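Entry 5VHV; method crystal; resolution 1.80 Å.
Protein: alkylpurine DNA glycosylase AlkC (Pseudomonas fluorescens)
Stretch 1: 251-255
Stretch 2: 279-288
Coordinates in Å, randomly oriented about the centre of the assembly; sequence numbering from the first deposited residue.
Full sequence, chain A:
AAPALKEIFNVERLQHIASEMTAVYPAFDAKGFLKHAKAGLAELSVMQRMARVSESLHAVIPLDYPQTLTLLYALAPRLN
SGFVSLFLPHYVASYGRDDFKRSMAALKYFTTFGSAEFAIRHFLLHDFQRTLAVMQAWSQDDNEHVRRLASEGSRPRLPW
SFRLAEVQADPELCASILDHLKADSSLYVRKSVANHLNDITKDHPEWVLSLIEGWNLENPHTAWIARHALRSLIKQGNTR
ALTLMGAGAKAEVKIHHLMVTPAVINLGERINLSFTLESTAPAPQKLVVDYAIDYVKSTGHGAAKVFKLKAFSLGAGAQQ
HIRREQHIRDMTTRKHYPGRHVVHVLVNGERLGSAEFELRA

Stretch 1 251-255: AEVKI
Stretch 2 279-288: STAPAPQKLV

Residues 251-255 and 279-288 belong to one chain and bury 353 Å² between them, both sides summed. Glu252 and Thr280 cover the most surface, and the contact is organised around the backbone of Glu252.

The register is set by one antiparallel bridge. Val253 pairs with Ser279 as a non-hydrogen-bonded pair, with their CA atoms 4.3 Å apart and both side chains on the same face of the sheet. Val253 is extended (phi/psi -149/159) and begins a strand that runs on through Ile255. Glu252, just before it, has phi/psi -94/81. Ser279 lies at -67/138. Thr280 then turns the chain (-114/16), and Ala281 is extended again (-104/154). Strand resumes at Gln285 (-142/139) and continues through Val288.

Glu252 O is the main acceptor. Thr280 N donates to Glu252 O at 2.9 Å, almost linearly (178°). Gln285 NE2 donates to the same Glu252 O at 2.9 Å (147°). Ser279 CA adds a CA-H...O contact to Glu252 O at 3.6 Å. Glu252 N donates in turn to Gln285 OE1 at 2.8 Å (157°). The Gln285 amide thus serves both the NH and the carbonyl of one residue, a task suited to a group with a donor and an acceptor side by side. Its chi angles are 65° (p), -166° (t) and -67°, and its CA-to-CB bond points toward the other stretch.

The Glu252 side chain is exposed, with chi1 -64° (m), chi2 -61° (m) and chi3 -26°. Its CA-to-CB bond points toward the other stretch. Glu252 CB lies 3.7 Å from Thr280 OG1 and 3.9 Å from Ala281 CB. A water donates to Glu252 OE1 and to Thr280 O, each at 2.9 Å, and is also hydrogen-bonded to Thr280 OG1 at 2.8 Å. It links the carboxylate to the turn.

Thr280 has chi1 64° (p). Thr280 CG2 packs 3.9 Å from Lys254 CG, using the aliphatic part of the lysine. Lys254 (-114/146) has chi1 to chi4 at -68° (m), -173° (t), -70° (m) and -158° (t); it is exposed and can keep its ammonium in solvent. A second water is hydrogen-bonded to Thr280 OG1 at 2.9 Å and donates a weak bond to Val253 O at 3.4 Å. The turn is braced internally by Ala281 N, which donates to Ser279 OG at 3.0 Å; Ser279 has chi1 165° (t).

Val253 (chi1 -59°, m), Ala251 (-73/130) and buried Leu287 (-123/141; chi1 -59°, m; chi2 -179°, t) supply apolar packing. Leu287 CD1 is 4.2 Å from Val253 CG1, and Leu287 CD2 is 3.8 Å from Ala251 CB. Apolar side chains suit these contacts, which offer no polar partner.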

ATOM      1  N   ALA A 251      -6.597 -10.596 -28.260  1.00 26.67           N
ATOM      2  CA  ALA A 251      -7.646  -9.676 -28.667  1.00 29.79           C
ATOM      3  C   ALA A 251      -7.890  -9.810 -30.158  1.00 31.15           C
ATOM      4  O   ALA A 251      -6.948  -9.781 -30.952  1.00 31.27           O
ATOM      5  CB  ALA A 251      -7.255  -8.245 -28.317  1.00 27.02           C
ATOM      6  N   GLU A 252      -9.157  -9.968 -30.534  1.00 26.33           N
ATOM      7  CA  GLU A 252      -9.550 -10.021 -31.940  1.00 30.33           C
ATOM      8  C   GLU A 252      -9.936  -8.604 -32.342  1.00 29.45           C
ATOM      9  O   GLU A 252     -11.104  -8.219 -32.356  1.00 30.88           O
ATOM     10  CB  GLU A 252     -10.682 -11.021 -32.144  1.00 36.83           C
ATOM     11  CG  GLU A 252     -10.303 -12.463 -31.830  1.00 49.91           C
ATOM     12  CD  GLU A 252      -9.182 -12.986 -32.710  1.00 74.97           C
ATOM     13  OE1 GLU A 252      -9.016 -12.475 -33.839  1.00 80.87           O
ATOM     14  OE2 GLU A 252      -8.460 -13.908 -32.271  1.00 91.51           O
ATOM     15  N   VAL A 253      -8.912  -7.804 -32.645  1.00 29.03           N
ATOM     16  CA  VAL A 253      -9.086  -6.379 -32.905  1.00 36.17           C
ATOM     17  C   VAL A 253      -8.035  -5.919 -33.901  1.00 38.42           C
ATOM     18  O   VAL A 253      -6.990  -6.548 -34.067  1.00 34.94           O
ATOM     19  CB  VAL A 253      -8.967  -5.520 -31.619  1.00 29.81           C
ATOM     20  CG1 VAL A 253      -9.998  -5.931 -30.571  1.00 33.47           C
ATOM     21  CG2 VAL A 253      -7.551  -5.595 -31.054  1.00 31.24           C
ATOM     22  N   LYS A 254      -8.318  -4.796 -34.551  1.00 32.85           N
ATOM     23  CA  LYS A 254      -7.338  -4.022 -35.297  1.00 27.64           C
ATOM     24  C   LYS A 254      -7.157  -2.678 -34.607  1.00 30.87           C
ATOM     25  O   LYS A 254      -8.099  -2.139 -34.030  1.00 30.07           O
ATOM     26  CB  LYS A 254      -7.781  -3.810 -36.751  1.00 31.55           C
ATOM     27  CG  LYS A 254      -7.782  -5.093 -37.574  1.00 44.63           C
ATOM     28  CD  LYS A 254      -8.060  -4.840 -39.053  1.00 60.59           C
ATOM     29  CE  LYS A 254      -9.496  -4.412 -39.300  1.00 64.45           C
ATOM     30  NZ  LYS A 254      -9.919  -4.670 -40.716  1.00 63.84           N
ATOM     31  N   ILE A 255      -5.942  -2.146 -34.646  1.00 30.72           N
ATOM     32  CA  ILE A 255      -5.639  -0.845 -34.055  1.00 24.41           C
ATOM     33  C   ILE A 255      -5.456   0.161 -35.186  1.00 27.83           C
ATOM     34  O   ILE A 255      -4.783  -0.137 -36.181  1.00 32.36           O
ATOM     35  CB  ILE A 255      -4.405  -0.917 -33.142  1.00 25.43           C
ATOM     36  CG1 ILE A 255      -4.160   0.420 -32.451  1.00 34.17           C
ATOM     37  CG2 ILE A 255      -3.163  -1.356 -33.913  1.00 34.89           C
ATOM     38  CD1 ILE A 255      -3.174   0.312 -31.296  1.00 41.77           C
ATOM     39  N   SER A 279     -13.105  -4.077 -33.250  1.00 28.13           N
ATOM     40  CA  SER A 279     -13.333  -5.502 -33.095  1.00 26.58           C
ATOM     41  C   SER A 279     -13.451  -6.170 -34.457  1.00 36.17           C
ATOM     42  O   SER A 279     -14.095  -5.655 -35.380  1.00 30.18           O
ATOM     43  CB  SER A 279     -14.598  -5.774 -32.296  1.00 30.65           C
ATOM     44  OG  SER A 279     -14.990  -7.133 -32.442  1.00 31.27           O
ATOM     45  N   THR A 280     -12.832  -7.335 -34.572  1.00 26.42           N
ATOM     46  CA  THR A 280     -13.004  -8.198 -35.734  1.00 30.65           C
ATOM     47  C   THR A 280     -13.710  -9.492 -35.358  1.00 39.81           C
ATOM     48  O   THR A 280     -13.694 -10.452 -36.133  1.00 39.00           O
ATOM     49  CB  THR A 280     -11.649  -8.504 -36.370  1.00 35.22           C
ATOM     50  OG1 THR A 280     -10.858  -9.247 -35.442  1.00 35.07           O
ATOM     51  CG2 THR A 280     -10.910  -7.219 -36.720  1.00 40.61           C
ATOM     52  N   ALA A 281     -14.350  -9.529 -34.178  1.00 39.25           N
ATOM     53  CA  ALA A 281     -14.942 -10.741 -33.633  1.00 29.61           C
ATOM     54  C   ALA A 281     -16.459 -10.729 -33.774  1.00 43.07           C
ATOM     55  O   ALA A 281     -17.081  -9.659 -33.786  1.00 35.11           O
ATOM     56  CB  ALA A 281     -14.586 -10.885 -32.150  1.00 30.46           C
ATOM     57  N   PRO A 282     -17.078 -11.915 -33.837  1.00 41.93           N
ATOM     58  CA  PRO A 282     -18.539 -12.000 -33.954  1.00 42.81           C
ATOM     59  C   PRO A 282     -19.291 -11.834 -32.644  1.00 45.07           C
ATOM     60  O   PRO A 282     -20.527 -11.831 -32.662  1.00 37.46           O
ATOM     61  CB  PRO A 282     -18.748 -13.410 -34.528  1.00 43.11           C
ATOM     62  CG  PRO A 282     -17.611 -14.196 -33.999  1.00 47.53           C
ATOM     63  CD  PRO A 282     -16.441 -13.243 -33.903  1.00 44.29           C
ATOM     64  N   ALA A 283     -18.601 -11.698 -31.520  1.00 38.36           N
ATOM     65  CA  ALA A 283     -19.234 -11.536 -30.222  1.00 39.17           C
ATOM     66  C   ALA A 283     -18.433 -10.538 -29.404  1.00 33.55           C
ATOM     67  O   ALA A 283     -17.279 -10.239 -29.733  1.00 37.52           O
ATOM     68  CB  ALA A 283     -19.324 -12.872 -29.473  1.00 43.58           C
ATOM     69  N   PRO A 284     -19.019  -9.996 -28.339  1.00 36.63           N
ATOM     70  CA  PRO A 284     -18.275  -9.061 -27.488  1.00 33.54           C
ATOM     71  C   PRO A 284     -17.055  -9.735 -26.884  1.00 32.66           C
ATOM     72  O   PRO A 284     -16.996 -10.957 -26.741  1.00 34.11           O
ATOM     73  CB  PRO A 284     -19.288  -8.675 -26.407  1.00 33.06           C
ATOM     74  CG  PRO A 284     -20.607  -9.025 -26.959  1.00 38.59           C
ATOM     75  CD  PRO A 284     -20.394 -10.199 -27.854  1.00 40.24           C
ATOM     76  N   GLN A 285     -16.066  -8.921 -26.530  1.00 28.31           N
ATOM     77  CA  GLN A 285     -14.865  -9.453 -25.904  1.00 31.48           C
ATOM     78  C   GLN A 285     -14.379  -8.501 -24.829  1.00 29.27           C
ATOM     79  O   GLN A 285     -14.403  -7.278 -24.998  1.00 25.97           O
ATOM     80  CB  GLN A 285     -13.754  -9.733 -26.939  1.00 35.17           C
ATOM     81  CG  GLN A 285     -13.198  -8.529 -27.643  1.00 33.78           C
ATOM     82  CD  GLN A 285     -12.373  -8.913 -28.877  1.00 45.35           C
ATOM     83  OE1 GLN A 285     -11.298  -9.519 -28.763  1.00 35.55           O
ATOM     84  NE2 GLN A 285     -12.883  -8.574 -30.064  1.00 29.84           N
ATOM     85  N   LYS A 286     -13.962  -9.080 -23.713  1.00 27.79           N
ATOM     86  CA  LYS A 286     -13.410  -8.315 -22.609  1.00 24.00           C
ATOM     87  C   LYS A 286     -11.952  -7.970 -22.903  1.00 26.20           C
ATOM     88  O   LYS A 286     -11.159  -8.843 -23.274  1.00 23.10           O
ATOM     89  CB  LYS A 286     -13.519  -9.108 -21.307  1.00 28.73           C
ATOM     90  CG  LYS A 286     -14.946  -9.220 -20.763  1.00 45.79           C
ATOM     91  CD  LYS A 286     -14.993  -9.993 -19.443  1.00 43.90           C
ATOM     92  CE  LYS A 286     -16.430 -10.242 -18.993  0.47 43.14           C
ATOM     93  NZ  LYS A 286     -17.243 -10.944 -20.030  0.31 42.91           N
ATOM     94  N   LEU A 287     -11.612  -6.694 -22.764  1.00 22.40           N
ATOM     95  CA  LEU A 287     -10.270  -6.210 -23.047  1.00 20.02           C
ATOM     96  C   LEU A 287      -9.681  -5.520 -21.828  1.00 19.80           C
ATOM     97  O   LEU A 287     -10.367  -4.776 -21.121  1.00 23.52           O
ATOM     98  CB  LEU A 287     -10.259  -5.219 -24.216  1.00 22.73           C
ATOM     99  CG  LEU A 287     -10.784  -5.723 -25.566  1.00 26.71           C
ATOM    100  CD1 LEU A 287     -10.683  -4.648 -26.635  1.00 32.75           C
ATOM    101  CD2 LEU A 287     -10.015  -6.946 -25.991  1.00 24.09           C
ATOM    102  N   VAL A 288      -8.394  -5.749 -21.620  1.00 19.22           N
ATOM    103  CA  VAL A 288      -7.582  -4.969 -20.698  1.00 16.07           C
ATOM    104  C   VAL A 288      -6.581  -4.216 -21.559  1.00 15.27           C
ATOM    105  O   VAL A 288      -5.731  -4.829 -22.216  1.00 19.19           O
ATOM    106  CB  VAL A 288      -6.894  -5.847 -19.650  1.00 19.50           C
ATOM    107  CG1 VAL A 288      -5.809  -5.038 -18.887  1.00 16.23           C
ATOM    108  CG2 VAL A 288      -7.960  -6.385 -18.676  1.00 22.04           C
TER
HETATM  109  O   HOH W   1     -11.290 -11.984 -35.545  1.00 49.71           O
HETATM  110  O   HOH W   2      -8.034  -9.180 -35.939  1.00 53.86           O